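Regulatory protein RecX (Lactobacillus reuteri, PDB 3D5L) modulates the activity of the recombinase RecA, and so probably influences DNA repair. Local coordinates at residues D69-Y73 with Q74-E78; D80-K83 with K84-I88; T90-E93 with F94-P97. All coordinates share one frame; numbering follows the deposited sequence.

Contact 1. Residues D69-Y73 with Q74-E78; sequences DYLSY and QMRTE
Tyr-70 and Arg-76 meet where the end of helix 48-71, within residues 69-73, runs into residues 74-78, the loop that leads to helix 78-87. The backbone is helical at Tyr-70 and extended from Gln-74 to Arg-76, and this change of course turns the chain back over the helix end. Arg-76 CB is thereby directed at the helix it has just left. Thr-77 follows as N-cap of the next helix.

The Arg-76 chain bends at chi2 (-71°), which lays its guanidinium flat on the ring of Tyr-70, the two planes 12° apart. CZ stands 3.7 Å from the centroid of that ring, a cation-pi contact over the face, and Arg-76 CD adds a CH-pi contact on the same ring. In its own plane the guanidinium reaches side-on for a single acceptor: NH2 lies 2.8 Å and NE 3.1 Å from Tyr-70 O. NH2 is only slightly tilted from the carbonyl plane, whereas NE sits well above it. On the opposite face of the guanidinium lies Gln-74 CB, and nearer the backbone of Arg-76, Leu-71 CD2 packs 3.7 Å from Arg-76 CG. Ser-72 OG turns back to Asp-69 O at 2.8 Å, joining Ser-72 N on that carbonyl.

Arginine suits this place because its flat cation can stack and donate at once. Two bonds to a carbonyl near the C-terminal end of the helix, with the ring of Tyr-70 against one face, should fix the guanidinium's rotation, and its positive charge probably complements the negative end of the helix dipole.

Contact 2. Residues D80-K83 with K84-I88; sequences DIVK and KLKEI
Ile-81 and Leu-85 lie side by side one turn apart on helix 78-87, pointing the same way, with Ile-81 CG2 4.0 Å from Leu-85 CD1. Ile-81 CG2 is anti to its own backbone N, a setting that carries this methyl forward along the helix to Leu-85. On the neighbouring ridge Val-82 and Lys-86 also run alongside each other. The Lys-86 chain is extended as far as CE, and the turn at chi4 (113°) brings NZ within 3.4 Å of Val-82 CG1, while its CG passes 3.2 Å from Val-82 O.

Beneath these side chains is the regular i to i+4 ladder of an alpha-helix: Leu-85 N donates to Ile-81 O at 2.8 Å, Lys-86 N to Val-82 O at 3.0 Å, and the backbone N atoms of Lys-84 and Glu-87 donate likewise to Asp-80 O and Lys-83 O. The helix lies within the first RecX three-helix domain, and it is amphipathic. Branched aliphatic residues suit its inner side, where Ile-81 meets Leu-99 and Leu-102 and Leu-85 meets Ile-98, all on helix 92-104. Lys-83 and Glu-87 suit the exposed side; their charged atoms, NZ and OE1, stay 6.4 Å apart.

Further out, helix 48-71 also packs here, with Met-67 against Leu-85 and both Met-67 and Tyr-70 against Lys-84, whose long methylene chain lets it lie on apolar neighbours. Asp-80 secures the start of the helix, its OD2 accepting from Thr-77 N.

Contact 3. Residues T90-E93 with F94-P97; sequences TPEE and FVEP
Pro-91 and Phe-94 make the main apolar contact at the start of helix 92-104. The proline ring lies over one face of the Phe-94 ring: Pro-91 CB is 3.9 Å from the centroid of that ring, a CH-pi contact displaced toward the rim, and Pro-91 CD comes to 3.4 Å from Phe-94 CD2. Thr-90 CG2 lies at the edge of the same ring, 3.8 Å from Phe-94 CD2. Thr-90 divides its two branches: with chi1 at -59° the methyl turns to Phe-94, while OG1 is hydrogen-bonded to Leu-85 O of the preceding helix. Along another side of the phenyl group runs Glu-93, its CG 3.7 Å from Phe-94 CD1.

A second kind of contact joins carboxylate and methyl. The Glu-92 chain bends back at chi2 (53°), so that OE2 meets Val-95 CG2 at 3.3 Å by van der Waals contact.

The polar links are few. Phe-94 N donates to Pro-91 O at 2.9 Å, from well above the carbonyl plane, an i to i+3 bond that closes the first turn. At the next carbonyl a water stands in for a direct i to i+4 bond, giving a hydrogen to Glu-92 O and accepting from Glu-96 N. Pro-97 has no N-H to offer, and its CD rests 3.2 Å from Glu-93 O, where the helix is kinked.

Beyond the segments, Phe-94 reaches Thr-56, Gln-59 and Gln-60 of helix 48-71. Proline, with its restricted phi, suits the residue just before the helix, and the whole forms the weakly bonded N-terminal start of helix 92-104, within the first RecX three-helix domain.

In the fold
The three contacts follow one another along the first RecX three-helix domain. Contact 1 lies at the surface, where helix 48-71 gives way to the next, whereas contacts 2 and 3 are partly buried. Contacts 1 and 2 touch directly, for Tyr-70 and Leu-71 pack on Ile-81. A hydroxyl-to-carbonyl tie joins contact 3 to contact 2, but contacts 1 and 3 do not touch. Chemistry changes with place: a stacked cation serves a helix end, regular backbone bonds and aliphatic packing a helix body, and proline, phenyl ring and water a helix start.

Contact 1. Residues D69-Y73 with Q74-E78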
loop_
_atom_site.group_PDB
_atom_site.type_symbol
_atom_site.label_atom_id
_atom_site.label_comp_id
_atom_site.label_asym_id
_atom_site.label_seq_id
_atom_site.Cartn_x
_atom_site.Cartn_y
_atom_site.Cartn_z
ATOM N N ASP A 69 -12.314 3.222 -2.329
ATOM C CA ASP A 69 -12.700 3.948 -1.120
ATOM C C ASP A 69 -11.563 3.823 -0.089
ATOM O O ASP A 69 -11.278 4.752 0.646
ATOM C CB ASP A 69 -13.986 3.369 -0.505
ATOM C CG ASP A 69 -15.190 3.473 -1.431
ATOM O OD1 ASP A 69 -15.332 4.505 -2.123
ATOM O OD2 ASP A 69 -16.019 2.527 -1.447
ATOM N N TYR A 70 -10.928 2.656 -0.047
ATOM C CA TYR A 70 -9.834 2.385 0.876
ATOM C C TYR A 70 -8.656 3.318 0.615
ATOM O O TYR A 70 -8.018 3.833 1.539
ATOM C CB TYR A 70 -9.398 0.919 0.728
ATOM C CG TYR A 70 -8.247 0.515 1.619
ATOM C CD1 TYR A 70 -8.305 0.717 3.004
ATOM C CD2 TYR A 70 -7.093 -0.071 1.085
ATOM C CE1 TYR A 70 -7.248 0.348 3.830
ATOM C CE2 TYR A 70 -6.024 -0.447 1.913
ATOM C CZ TYR A 70 -6.117 -0.227 3.282
ATOM O OH TYR A 70 -5.075 -0.565 4.114
ATOM N N LEU A 71 -8.381 3.535 -0.662
ATOM C CA LEU A 71 -7.295 4.404 -1.081
ATOM C C LEU A 71 -7.645 5.888 -0.912
ATOM O O LEU A 71 -6.751 6.738 -0.923
ATOM C CB LEU A 71 -6.959 4.112 -2.544
ATOM C CG LEU A 71 -6.141 2.849 -2.813
ATOM C CD1 LEU A 71 -6.465 2.270 -4.202
ATOM C CD2 LEU A 71 -4.644 3.205 -2.695
ATOM N N SER A 72 -8.927 6.209 -0.736
ATOM C CA SER A 72 -9.307 7.618 -0.603
ATOM C C SER A 72 -9.028 8.254 0.755
ATOM O O SER A 72 -9.121 9.471 0.897
ATOM C CB SER A 72 -10.789 7.830 -0.976
ATOM O OG SER A 72 -11.684 7.440 0.053
ATOM N N TYR A 73 -8.657 7.444 1.738
ATOM C CA TYR A 73 -8.395 7.954 3.085
ATOM C C TYR A 73 -6.931 8.212 3.406
ATOM O O TYR A 73 -6.626 9.130 4.166
ATOM C CB TYR A 73 -8.942 6.983 4.132
ATOM C CG TYR A 73 -10.408 6.676 3.988
ATOM C CD1 TYR A 73 -11.380 7.661 4.224
ATOM C CD2 TYR A 73 -10.834 5.395 3.640
ATOM C CE1 TYR A 73 -12.745 7.368 4.116
ATOM C CE2 TYR A 73 -12.195 5.091 3.539
ATOM C CZ TYR A 73 -13.143 6.081 3.778
ATOM O OH TYR A 73 -14.491 5.770 3.700
ATOM N N GLN A 74 -6.039 7.393 2.845
ATOM C CA GLN A 74 -4.603 7.511 3.096
ATOM C C GLN A 74 -3.756 6.748 2.089
ATOM O O GLN A 74 -4.252 5.925 1.326
ATOM C CB GLN A 74 -4.255 6.985 4.496
ATOM C CG GLN A 74 -4.718 7.851 5.655
ATOM C CD GLN A 74 -4.557 7.163 7.003
ATOM O OE1 GLN A 74 -5.070 7.641 8.019
ATOM N NE2 GLN A 74 -3.845 6.036 7.015
ATOM N N MET A 75 -2.456 7.013 2.142
ATOM C CA MET A 75 -1.456 6.388 1.282
ATOM C C MET A 75 -1.337 4.897 1.644
ATOM O O MET A 75 -1.322 4.549 2.823
ATOM C CB MET A 75 -0.126 7.109 1.506
ATOM C CG MET A 75 1.031 6.675 0.618
ATOM S SD MET A 75 2.524 7.665 0.973
ATOM C CE MET A 75 1.963 9.315 0.377
ATOM N N ARG A 76 -1.251 4.034 0.627
ATOM C CA ARG A 76 -1.151 2.583 0.807
ATOM C C ARG A 76 -0.093 1.943 -0.080
ATOM O O ARG A 76 0.143 2.400 -1.197
ATOM C CB ARG A 76 -2.467 1.884 0.442
ATOM C CG ARG A 76 -3.737 2.583 0.856
ATOM C CD ARG A 76 -3.959 2.546 2.346
ATOM N NE ARG A 76 -5.244 3.143 2.669
ATOM C CZ ARG A 76 -5.729 3.247 3.897
ATOM N NH1 ARG A 76 -5.026 2.792 4.938
ATOM N NH2 ARG A 76 -6.918 3.806 4.084
ATOM N N THR A 77 0.506 0.859 0.415
ATOM C CA THR A 77 1.500 0.095 -0.339
ATOM C C THR A 77 0.696 -0.999 -1.029
ATOM O O THR A 77 -0.508 -1.152 -0.782
ATOM C CB THR A 77 2.511 -0.641 0.569
ATOM O OG1 THR A 77 1.792 -1.512 1.454
ATOM C CG2 THR A 77 3.350 0.336 1.377
ATOM N N GLU A 78 1.363 -1.769 -1.876
ATOM C CA GLU A 78 0.702 -2.859 -2.569
ATOM C C GLU A 78 0.302 -3.906 -1.534
ATOM O O GLU A 78 -0.807 -4.440 -1.564
ATOM C CB GLU A 78 1.656 -3.471 -3.598
ATOM C CG GLU A 78 1.186 -4.793 -4.165
ATOM C CD GLU A 78 2.138 -5.354 -5.206
ATOM O OE1 GLU A 78 2.284 -4.716 -6.280
ATOM O OE2 GLU A 78 2.736 -6.429 -4.943
#

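Contact 2. Residues D80-K83 with K84-I88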
loop_
_atom_site.group_PDB
_atom_site.type_symbol
_atom_site.label_atom_id
_atom_site.label_comp_id
_atom_site.label_asym_id
_atom_site.label_seq_id
_atom_site.Cartn_x
_atom_site.Cartn_y
_atom_site.Cartn_z
ATOM N N ASP A 80 -0.533 -3.440 1.352
ATOM C CA ASP A 80 -1.660 -2.969 2.160
ATOM C C ASP A 80 -2.936 -3.345 1.415
ATOM O O ASP A 80 -3.921 -3.769 2.015
ATOM C CB ASP A 80 -1.633 -1.449 2.355
ATOM C CG ASP A 80 -0.591 -0.997 3.367
ATOM O OD1 ASP A 80 -0.228 -1.795 4.266
ATOM O OD2 ASP A 80 -0.153 0.173 3.269
ATOM N N ILE A 81 -2.905 -3.185 0.096
ATOM C CA ILE A 81 -4.050 -3.515 -0.740
ATOM C C ILE A 81 -4.342 -5.017 -0.712
ATOM O O ILE A 81 -5.493 -5.422 -0.588
ATOM C CB ILE A 81 -3.805 -3.081 -2.185
ATOM C CG1 ILE A 81 -3.559 -1.572 -2.234
ATOM C CG2 ILE A 81 -4.986 -3.490 -3.059
ATOM C CD1 ILE A 81 -4.691 -0.738 -1.673
ATOM N N VAL A 82 -3.288 -5.823 -0.832
ATOM C CA VAL A 82 -3.379 -7.285 -0.797
ATOM C C VAL A 82 -3.933 -7.723 0.553
ATOM O O VAL A 82 -4.844 -8.540 0.636
ATOM C CB VAL A 82 -1.981 -7.930 -0.975
ATOM C CG1 VAL A 82 -2.023 -9.405 -0.647
ATOM C CG2 VAL A 82 -1.492 -7.721 -2.398
ATOM N N LYS A 83 -3.366 -7.160 1.611
ATOM C CA LYS A 83 -3.784 -7.462 2.963
ATOM C C LYS A 83 -5.240 -7.045 3.163
ATOM O O LYS A 83 -5.991 -7.690 3.898
ATOM C CB LYS A 83 -2.860 -6.729 3.936
ATOM C CG LYS A 83 -3.015 -7.120 5.384
ATOM C CD LYS A 83 -1.820 -6.640 6.203
ATOM C CE LYS A 83 -2.007 -6.997 7.669
ATOM N NZ LYS A 83 -2.263 -8.470 7.837
ATOM N N LYS A 84 -5.638 -5.974 2.481
ATOM C CA LYS A 84 -6.999 -5.458 2.570
ATOM C C LYS A 84 -8.002 -6.327 1.812
ATOM O O LYS A 84 -9.113 -6.543 2.273
ATOM C CB LYS A 84 -7.049 -4.038 2.007
ATOM C CG LYS A 84 -7.863 -3.070 2.839
ATOM C CD LYS A 84 -9.353 -3.223 2.685
ATOM C CE LYS A 84 -10.053 -2.311 3.700
ATOM N NZ LYS A 84 -11.532 -2.310 3.615
ATOM N N LEU A 85 -7.612 -6.805 0.634
ATOM C CA LEU A 85 -8.495 -7.643 -0.158
ATOM C C LEU A 85 -8.685 -8.950 0.576
ATOM O O LEU A 85 -9.777 -9.521 0.572
ATOM C CB LEU A 85 -7.902 -7.888 -1.542
ATOM C CG LEU A 85 -7.969 -6.659 -2.451
ATOM C CD1 LEU A 85 -7.104 -6.875 -3.676
ATOM C CD2 LEU A 85 -9.426 -6.383 -2.826
ATOM N N LYS A 86 -7.609 -9.422 1.201
ATOM C CA LYS A 86 -7.664 -10.651 1.978
ATOM C C LYS A 86 -8.585 -10.423 3.180
ATOM O O LYS A 86 -9.402 -11.280 3.516
ATOM C CB LYS A 86 -6.260 -11.049 2.454
ATOM C CG LYS A 86 -5.344 -11.582 1.349
ATOM C CD LYS A 86 -4.021 -12.108 1.905
ATOM C CE LYS A 86 -3.374 -13.136 0.946
ATOM N NZ LYS A 86 -2.092 -12.682 0.313
ATOM N N GLU A 87 -8.466 -9.256 3.812
ATOM C CA GLU A 87 -9.296 -8.926 4.971
ATOM C C GLU A 87 -10.806 -9.018 4.690
ATOM O O GLU A 87 -11.566 -9.499 5.534
ATOM C CB GLU A 87 -8.948 -7.523 5.493
ATOM C CG GLU A 87 -9.724 -7.094 6.740
ATOM C CD GLU A 87 -9.210 -5.781 7.348
ATOM O OE1 GLU A 87 -8.031 -5.735 7.770
ATOM O OE2 GLU A 87 -9.993 -4.794 7.410
ATOM N N ILE A 88 -11.252 -8.563 3.524
ATOM C CA ILE A 88 -12.683 -8.632 3.223
ATOM C C ILE A 88 -13.020 -9.871 2.393
ATOM O O ILE A 88 -13.976 -9.888 1.616
ATOM C CB ILE A 88 -13.190 -7.353 2.495
ATOM C CG1 ILE A 88 -12.549 -7.228 1.116
ATOM C CG2 ILE A 88 -12.870 -6.127 3.338
ATOM C CD1 ILE A 88 -13.145 -6.104 0.264
#

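Contact 3. Residues T90-E93 with F94-P97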
loop_
_atom_site.group_PDB
_atom_site.type_symbol
_atom_site.label_atom_id
_atom_site.label_comp_id
_atom_site.label_asym_id
_atom_site.label_seq_id
_atom_site.Cartn_x
_atom_site.Cartn_y
_atom_site.Cartn_z
ATOM N N THR A 90 -11.732 -11.556 -0.336
ATOM C CA THR A 90 -11.918 -11.455 -1.769
ATOM C C THR A 90 -11.417 -12.745 -2.411
ATOM O O THR A 90 -10.383 -13.284 -2.008
ATOM C CB THR A 90 -11.124 -10.260 -2.329
ATOM O OG1 THR A 90 -11.575 -9.057 -1.695
ATOM C CG2 THR A 90 -11.318 -10.133 -3.826
ATOM N N PRO A 91 -12.159 -13.279 -3.401
ATOM C CA PRO A 91 -11.694 -14.511 -4.044
ATOM C C PRO A 91 -10.244 -14.303 -4.491
ATOM O O PRO A 91 -9.894 -13.242 -5.018
ATOM C CB PRO A 91 -12.668 -14.670 -5.197
ATOM C CG PRO A 91 -13.952 -14.191 -4.566
ATOM C CD PRO A 91 -13.519 -12.931 -3.855
ATOM N N GLU A 92 -9.405 -15.310 -4.264
ATOM C CA GLU A 92 -7.985 -15.224 -4.592
ATOM C C GLU A 92 -7.685 -15.010 -6.072
ATOM O O GLU A 92 -6.597 -14.546 -6.432
ATOM C CB GLU A 92 -7.269 -16.476 -4.082
ATOM C CG GLU A 92 -5.753 -16.375 -4.069
ATOM C CD GLU A 92 -5.244 -15.136 -3.333
ATOM O OE1 GLU A 92 -5.617 -14.915 -2.149
ATOM O OE2 GLU A 92 -4.453 -14.386 -3.948
ATOM N N GLU A 93 -8.640 -15.341 -6.934
ATOM C CA GLU A 93 -8.416 -15.153 -8.360
ATOM C C GLU A 93 -8.629 -13.679 -8.738
ATOM O O GLU A 93 -8.304 -13.274 -9.852
ATOM C CB GLU A 93 -9.347 -16.057 -9.190
ATOM C CG GLU A 93 -10.836 -15.805 -8.970
ATOM C CD GLU A 93 -11.450 -16.776 -7.982
ATOM O OE1 GLU A 93 -10.730 -17.210 -7.052
ATOM O OE2 GLU A 93 -12.655 -17.098 -8.133
ATOM N N PHE A 94 -9.171 -12.884 -7.812
ATOM C CA PHE A 94 -9.404 -11.458 -8.083
ATOM C C PHE A 94 -8.242 -10.567 -7.653
ATOM O O PHE A 94 -8.097 -9.451 -8.157
ATOM C CB PHE A 94 -10.653 -10.922 -7.358
ATOM C CG PHE A 94 -11.935 -11.597 -7.735
ATOM C CD1 PHE A 94 -12.046 -12.319 -8.915
ATOM C CD2 PHE A 94 -13.055 -11.468 -6.923
ATOM C CE1 PHE A 94 -13.245 -12.897 -9.279
ATOM C CE2 PHE A 94 -14.265 -12.046 -7.284
ATOM C CZ PHE A 94 -14.359 -12.761 -8.465
ATOM N N VAL A 95 -7.439 -11.051 -6.710
ATOM C CA VAL A 95 -6.318 -10.284 -6.178
ATOM C C VAL A 95 -5.394 -9.693 -7.239
ATOM O O VAL A 95 -5.312 -8.470 -7.393
ATOM C CB VAL A 95 -5.454 -11.140 -5.210
ATOM C CG1 VAL A 95 -4.306 -10.302 -4.660
ATOM C CG2 VAL A 95 -6.310 -11.678 -4.078
ATOM N N GLU A 96 -4.694 -10.566 -7.955
ATOM C CA GLU A 96 -3.752 -10.143 -8.983
ATOM C C GLU A 96 -4.380 -9.230 -10.047
ATOM O O GLU A 96 -3.760 -8.250 -10.446
ATOM C CB GLU A 96 -3.104 -11.379 -9.635
ATOM C CG GLU A 96 -1.791 -11.095 -10.369
ATOM C CD GLU A 96 -0.744 -10.391 -9.495
ATOM O OE1 GLU A 96 -0.417 -10.907 -8.394
ATOM O OE2 GLU A 96 -0.249 -9.316 -9.916
ATOM N N PRO A 97 -5.603 -9.548 -10.534
ATOM C CA PRO A 97 -6.241 -8.695 -11.547
ATOM C C PRO A 97 -6.512 -7.283 -11.014
ATOM O O PRO A 97 -6.276 -6.297 -11.704
ATOM C CB PRO A 97 -7.537 -9.446 -11.880
ATOM C CG PRO A 97 -7.152 -10.873 -11.666
ATOM C CD PRO A 97 -6.359 -10.802 -10.373
HETATM O O HOH W 1 -4.534 -13.612 -8.057
#